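Local coordinates for mirolysin (Tannerella forsythia, PDB 6R7V), which probably cleaves peptide bonds as a zinc-dependent, pappalysin-family metallopeptidase, here in a latent zymogen form whose cysteine switch coordinates the catalytic zinc, at residues A[288-291]-A[296-299]; A[28-33]-A[214-219]. The protein carries 1 engineered substitution. All blocks are in the same frame, centred on the assembly; numbering follows the deposited sequence.

Overall arrangement
Interactions 1 and 2 have centres 15 Å apart and share a hydrophobic seam. The indole of Trp29, from interaction 2, lies with CZ2 4.0 Å from Leu289 CD2 and CH2 3.9 Å from Ile296 CG2, while Leu289 CD1 is 4.0 Å from Asp214 CB. Arg285 lies between the contacts and touches both, its carbonyl accepting a bond from Ser288 OG. Segment 214-219 leads to zinc and to one of the calcium ions, through the zinc ligand His217 and the calcium ligand Trp219. Interaction 1 lies farther off, the side chain of Arg297 remaining about 14 Å from zinc, although it reaches the helix carrying His207 and His211.

Interaction 1: residues A[288-291]-A[296-299]; sequences SLFD and IRRE
Leu289 and Arg297 join a type I turn, Ser288 to Asp291, to the later part of the loop that runs from helix 280-288 to helix 299-302. The turn is closed by Asp291 N on Ser288 O at 3.2 Å. Its second residue faces the partner segment with its carbonyl: Leu289 O accepts Arg297 N at 2.9 Å with an N-H...O angle of 154°. The neighbouring Ile296 N also approaches this oxygen, but at too poor an angle to bond. The Leu289 side chain extends in the same direction as those of Ile296 and Arg297, and its CD2 packs on Ile296 CG2 at 3.8 Å.

Phe290 comes next. Its CG lies beside the backbone N and anti to the carbonyl carbon (chi1 -60°), which brings the ring round to the base of Arg297. Arg297 CB sits 4.0 Å from the Phe290 ring centroid, displaced from the middle, in a CH-pi contact. CE1 is the ring atom nearest Arg297 CB, at 3.6 Å, and CD1 comes within 3.4 Å of Arg297 O, oblique to the ring. Phe290 also packs on Ile45 and Ile47, joining the loop to strand 45-55. Guanidinium and ring are turned 43° apart and do not stack; the charged end goes on to a salt bridge with Asp180, a bond to Trp212 O and a cation-pi contact with Trp212.

At Asp291 the backbone does the touching, with O 3.3 Å from Arg298 CB, while the carboxylate is bonded to Ser39 N and to the amides of Gln293 and Thr294. The Arg298 guanidinium turns from the contact and bonds to Gly295 O.

The contact is therefore one backbone hydrogen bond flanked by apolar packing. Arg297 divides its roles, its aliphatic stem lying against Leu289 and Phe290 and its buried charge being met by Asp180 and Trp212, consistent with a fixed guanidinium orientation.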
# COMPACT_ATOMS: atom_id res chain seq x y z
N SER A 288 11.16 7.79 -4.83
CA SER A 288 11.48 8.20 -6.20
C SER A 288 10.25 8.72 -6.95
O SER A 288 10.41 9.54 -7.87
CB SER A 288 12.12 7.05 -6.97
OG SER A 288 11.19 6.04 -7.34
N LEU A 289 9.04 8.32 -6.54
CA LEU A 289 7.80 8.78 -7.20
C LEU A 289 7.54 10.25 -6.94
O LEU A 289 6.69 10.83 -7.62
CB LEU A 289 6.60 7.97 -6.69
CG LEU A 289 6.66 6.47 -6.92
CD1 LEU A 289 5.51 5.80 -6.23
CD2 LEU A 289 6.59 6.11 -8.40
N PHE A 290 8.30 10.86 -6.02
CA PHE A 290 8.07 12.26 -5.68
C PHE A 290 9.21 13.13 -6.21
O PHE A 290 9.32 14.28 -5.81
CB PHE A 290 7.87 12.40 -4.18
CG PHE A 290 6.69 11.61 -3.71
CD1 PHE A 290 5.42 12.19 -3.63
CD2 PHE A 290 6.83 10.28 -3.32
CE1 PHE A 290 4.33 11.46 -3.18
CE2 PHE A 290 5.73 9.54 -2.88
CZ PHE A 290 4.49 10.13 -2.83
N ASP A 291 10.03 12.60 -7.14
CA ASP A 291 11.09 13.36 -7.81
C ASP A 291 10.47 14.70 -8.23
O ASP A 291 9.43 14.69 -8.87
CB ASP A 291 11.56 12.53 -9.03
CG ASP A 291 12.58 13.20 -9.91
OD1 ASP A 291 12.25 14.24 -10.51
OD2 ASP A 291 13.68 12.65 -10.05
N ILE A 296 5.97 10.92 -10.80
CA ILE A 296 4.55 10.83 -11.16
C ILE A 296 3.64 11.40 -10.04
O ILE A 296 2.58 11.93 -10.36
CB ILE A 296 4.16 9.37 -11.55
CG1 ILE A 296 2.82 9.29 -12.30
CG2 ILE A 296 4.20 8.40 -10.36
CD1 ILE A 296 2.85 9.60 -13.80
N ARG A 297 4.08 11.34 -8.74
CA ARG A 297 3.28 11.86 -7.64
C ARG A 297 3.84 13.20 -7.11
O ARG A 297 3.45 13.62 -6.03
CB ARG A 297 3.17 10.81 -6.51
CG ARG A 297 2.69 9.44 -7.00
CD ARG A 297 2.10 8.62 -5.83
NE ARG A 297 1.62 7.28 -6.21
CZ ARG A 297 0.46 7.06 -6.83
NH1 ARG A 297 -0.30 8.09 -7.22
NH2 ARG A 297 0.07 5.83 -7.09
N ARG A 298 4.70 13.91 -7.88
CA ARG A 298 5.29 15.17 -7.41
C ARG A 298 4.25 16.27 -7.08
O ARG A 298 4.49 17.04 -6.15
CB ARG A 298 6.33 15.71 -8.41
CG ARG A 298 5.72 16.26 -9.69
CD ARG A 298 6.76 16.59 -10.76
NE ARG A 298 6.12 17.09 -11.97
CZ ARG A 298 5.68 16.33 -12.97
NH1 ARG A 298 5.81 15.01 -12.92
NH2 ARG A 298 5.12 16.88 -14.04
N GLU A 299 3.12 16.33 -7.82
CA GLU A 299 2.09 17.37 -7.61
C GLU A 299 1.48 17.27 -6.21
O GLU A 299 1.09 18.28 -5.63
CB GLU A 299 0.98 17.29 -8.66
CG GLU A 299 0.40 18.64 -9.03
CD GLU A 299 -1.07 18.83 -8.71
OE1 GLU A 299 -1.90 18.72 -9.65
OE2 GLU A 299 -1.40 19.08 -7.53

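Interaction 2: residues A[28-33]-A[214-219]; sequences DWENQI and DLRHIW. With ZN (zinc ion), chain D; CA (calcium ion), chain B; GOL (glycerol), chain H.
This is a partly buried polar contact between the C-terminal part of helix 20-32, which follows the zinc-binding Cys6 in sequence, and the loop leaving zinc-binding helix 203-212. Its one direct hydrogen bond runs from Trp29 NE1 to Asp214 OD2, 2.9 Å long with an N-H...O angle of 163°. The oxygen lies close to the indole plane and is met on its syn side, although carboxylate and ring stand nearly perpendicular. Trp29 reaches it with CG anti to the backbone N (chi1 -175°). Ile33 CD1 approaches the same oxygen at 3.8 Å.

Asp214 has a positive phi of 82° and is the C-prime residue of the Schellman motif ending helix 203-212, at a position usually glycine in the metzincin zinc-binding consensus.

Glu30 and Arg216 reach toward each other from the two segments; Glu30 OE2 to Arg216 NH2, at 3.8 Å, is a long salt bridge. A glycerol, probably from the crystallisation liquor, links them more tightly: its O2 donates to Glu30 OE2 at 2.7 Å and accepts Arg216 NH2 at 2.9 Å. Glycerol O3 also donates to Asp214 OD1 at 2.6 Å, and its C3 lies over one face of the indole, near CD1.

Immediately after Arg216, His217 NE2 binds zinc at 2.0 Å, beside His207, His211 and Cys6; two residues later Trp219 O is a calcium ligand.

Glu30 OE2 and Asp214 OD2 lie 4.7 Å apart, and Arg285, salt-bridged to both residues, together with Arg216 probably offsets their mutual repulsion. This charge balance is consistent with holding helix 20-32 against the loop that carries the third zinc histidine; the glycerol bridge may reflect the crystal conditions.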
# COMPACT_ATOMS: atom_id res chain seq x y z
N ASP A 28 8.21 -0.94 -19.68
CA ASP A 28 8.63 0.44 -20.00
C ASP A 28 8.89 1.20 -18.71
O ASP A 28 9.92 1.87 -18.57
CB ASP A 28 7.58 1.21 -20.83
CG ASP A 28 7.33 0.75 -22.25
OD1 ASP A 28 8.25 0.16 -22.85
OD2 ASP A 28 6.23 1.03 -22.77
N TRP A 29 7.97 1.07 -17.75
CA TRP A 29 8.10 1.74 -16.46
C TRP A 29 9.42 1.37 -15.76
O TRP A 29 10.16 2.25 -15.31
CB TRP A 29 6.89 1.34 -15.59
CG TRP A 29 6.83 2.06 -14.27
CD1 TRP A 29 7.36 1.65 -13.08
CD2 TRP A 29 6.19 3.32 -14.02
NE1 TRP A 29 7.14 2.60 -12.11
CE2 TRP A 29 6.39 3.62 -12.65
CE3 TRP A 29 5.47 4.22 -14.82
CZ2 TRP A 29 5.89 4.79 -12.07
CZ3 TRP A 29 4.96 5.37 -14.23
CH2 TRP A 29 5.21 5.67 -12.88
N GLU A 30 9.75 0.07 -15.73
CA GLU A 30 10.98 -0.40 -15.08
C GLU A 30 12.25 0.01 -15.82
O GLU A 30 13.26 0.26 -15.18
CB GLU A 30 10.97 -1.93 -14.92
CG GLU A 30 10.01 -2.40 -13.84
CD GLU A 30 10.28 -1.81 -12.47
OE1 GLU A 30 11.46 -1.77 -12.05
OE2 GLU A 30 9.29 -1.39 -11.81
N ASN A 31 12.19 0.10 -17.16
CA ASN A 31 13.34 0.50 -17.99
C ASN A 31 13.65 1.98 -17.79
O ASN A 31 14.81 2.39 -17.89
CB ASN A 31 13.07 0.22 -19.48
CG ASN A 31 13.19 -1.22 -19.91
OD1 ASN A 31 13.86 -2.05 -19.27
ND2 ASN A 31 12.57 -1.56 -21.04
N GLN A 32 12.61 2.78 -17.47
CA GLN A 32 12.65 4.24 -17.30
C GLN A 32 12.76 4.70 -15.84
O GLN A 32 13.03 5.89 -15.62
CB GLN A 32 11.38 4.85 -17.91
CG GLN A 32 11.45 4.97 -19.44
CD GLN A 32 10.18 4.56 -20.15
OE1 GLN A 32 10.18 3.64 -20.99
NE2 GLN A 32 9.07 5.23 -19.86
N ILE A 33 12.56 3.81 -14.85
CA ILE A 33 12.55 4.16 -13.42
C ILE A 33 13.91 4.75 -12.95
O ILE A 33 13.90 5.66 -12.12
CB ILE A 33 12.07 2.98 -12.52
CG1 ILE A 33 11.48 3.48 -11.18
CG2 ILE A 33 13.14 1.90 -12.30
CD1 ILE A 33 10.12 4.20 -11.30
N ASP A 214 4.63 1.85 -5.51
CA ASP A 214 5.38 1.10 -6.54
C ASP A 214 6.03 -0.19 -6.06
O ASP A 214 6.76 -0.83 -6.85
CB ASP A 214 6.46 2.00 -7.21
CG ASP A 214 6.55 1.83 -8.70
OD1 ASP A 214 5.59 1.35 -9.28
OD2 ASP A 214 7.62 2.16 -9.27
N LEU A 215 5.78 -0.63 -4.83
CA LEU A 215 6.39 -1.88 -4.39
C LEU A 215 5.60 -3.08 -4.84
O LEU A 215 4.36 -3.04 -4.90
CB LEU A 215 6.52 -1.93 -2.86
CG LEU A 215 7.33 -0.81 -2.22
CD1 LEU A 215 7.48 -1.06 -0.74
CD2 LEU A 215 8.70 -0.63 -2.89
N ARG A 216 6.33 -4.19 -5.04
CA ARG A 216 5.75 -5.47 -5.41
C ARG A 216 5.88 -6.46 -4.28
O ARG A 216 6.78 -6.36 -3.42
CB ARG A 216 6.49 -6.04 -6.62
CG ARG A 216 6.35 -5.18 -7.85
CD ARG A 216 6.88 -5.93 -9.02
NE ARG A 216 7.00 -5.07 -10.19
CZ ARG A 216 7.33 -5.52 -11.39
NH1 ARG A 216 7.49 -6.82 -11.60
NH2 ARG A 216 7.47 -4.68 -12.40
N HIS A 217 5.10 -7.53 -4.37
CA HIS A 217 5.27 -8.65 -3.44
C HIS A 217 6.69 -9.14 -3.45
O HIS A 217 7.30 -9.30 -4.51
CB HIS A 217 4.34 -9.78 -3.83
CG HIS A 217 2.92 -9.43 -3.56
ND1 HIS A 217 1.91 -9.93 -4.34
CD2 HIS A 217 2.39 -8.62 -2.62
CE1 HIS A 217 0.79 -9.44 -3.84
NE2 HIS A 217 1.02 -8.61 -2.83
N ILE A 218 7.23 -9.37 -2.24
CA ILE A 218 8.65 -9.64 -2.08
C ILE A 218 9.10 -10.94 -2.80
O ILE A 218 10.25 -11.06 -3.22
CB ILE A 218 8.99 -9.68 -0.58
CG1 ILE A 218 10.50 -9.74 -0.34
CG2 ILE A 218 8.25 -10.83 0.16
CD1 ILE A 218 10.89 -9.37 1.10
N TRP A 219 8.20 -11.91 -2.93
CA TRP A 219 8.55 -13.18 -3.58
C TRP A 219 8.43 -13.14 -5.12
O TRP A 219 8.74 -14.16 -5.77
CB TRP A 219 7.73 -14.34 -3.01
CG TRP A 219 6.30 -14.31 -3.41
CD1 TRP A 219 5.72 -14.95 -4.46
CD2 TRP A 219 5.26 -13.55 -2.78
NE1 TRP A 219 4.38 -14.62 -4.53
CE2 TRP A 219 4.07 -13.78 -3.50
CE3 TRP A 219 5.20 -12.75 -1.63
CZ2 TRP A 219 2.85 -13.20 -3.15
CZ3 TRP A 219 4.00 -12.16 -1.28
CH2 TRP A 219 2.82 -12.41 -2.03
ZN ZN D . -0.14 -7.15 -2.05
CA CA B . 9.74 -16.15 -6.27
C1 GOL H . 5.26 -1.92 -10.12
O1 GOL H . 6.25 -2.41 -9.23
C2 GOL H . 5.89 -1.09 -11.21
O2 GOL H . 6.67 -1.94 -12.07
C3 GOL H . 4.86 -0.36 -12.04
O3 GOL H . 4.14 0.61 -11.27
O HOH W 1 11.67 -14.91 -6.90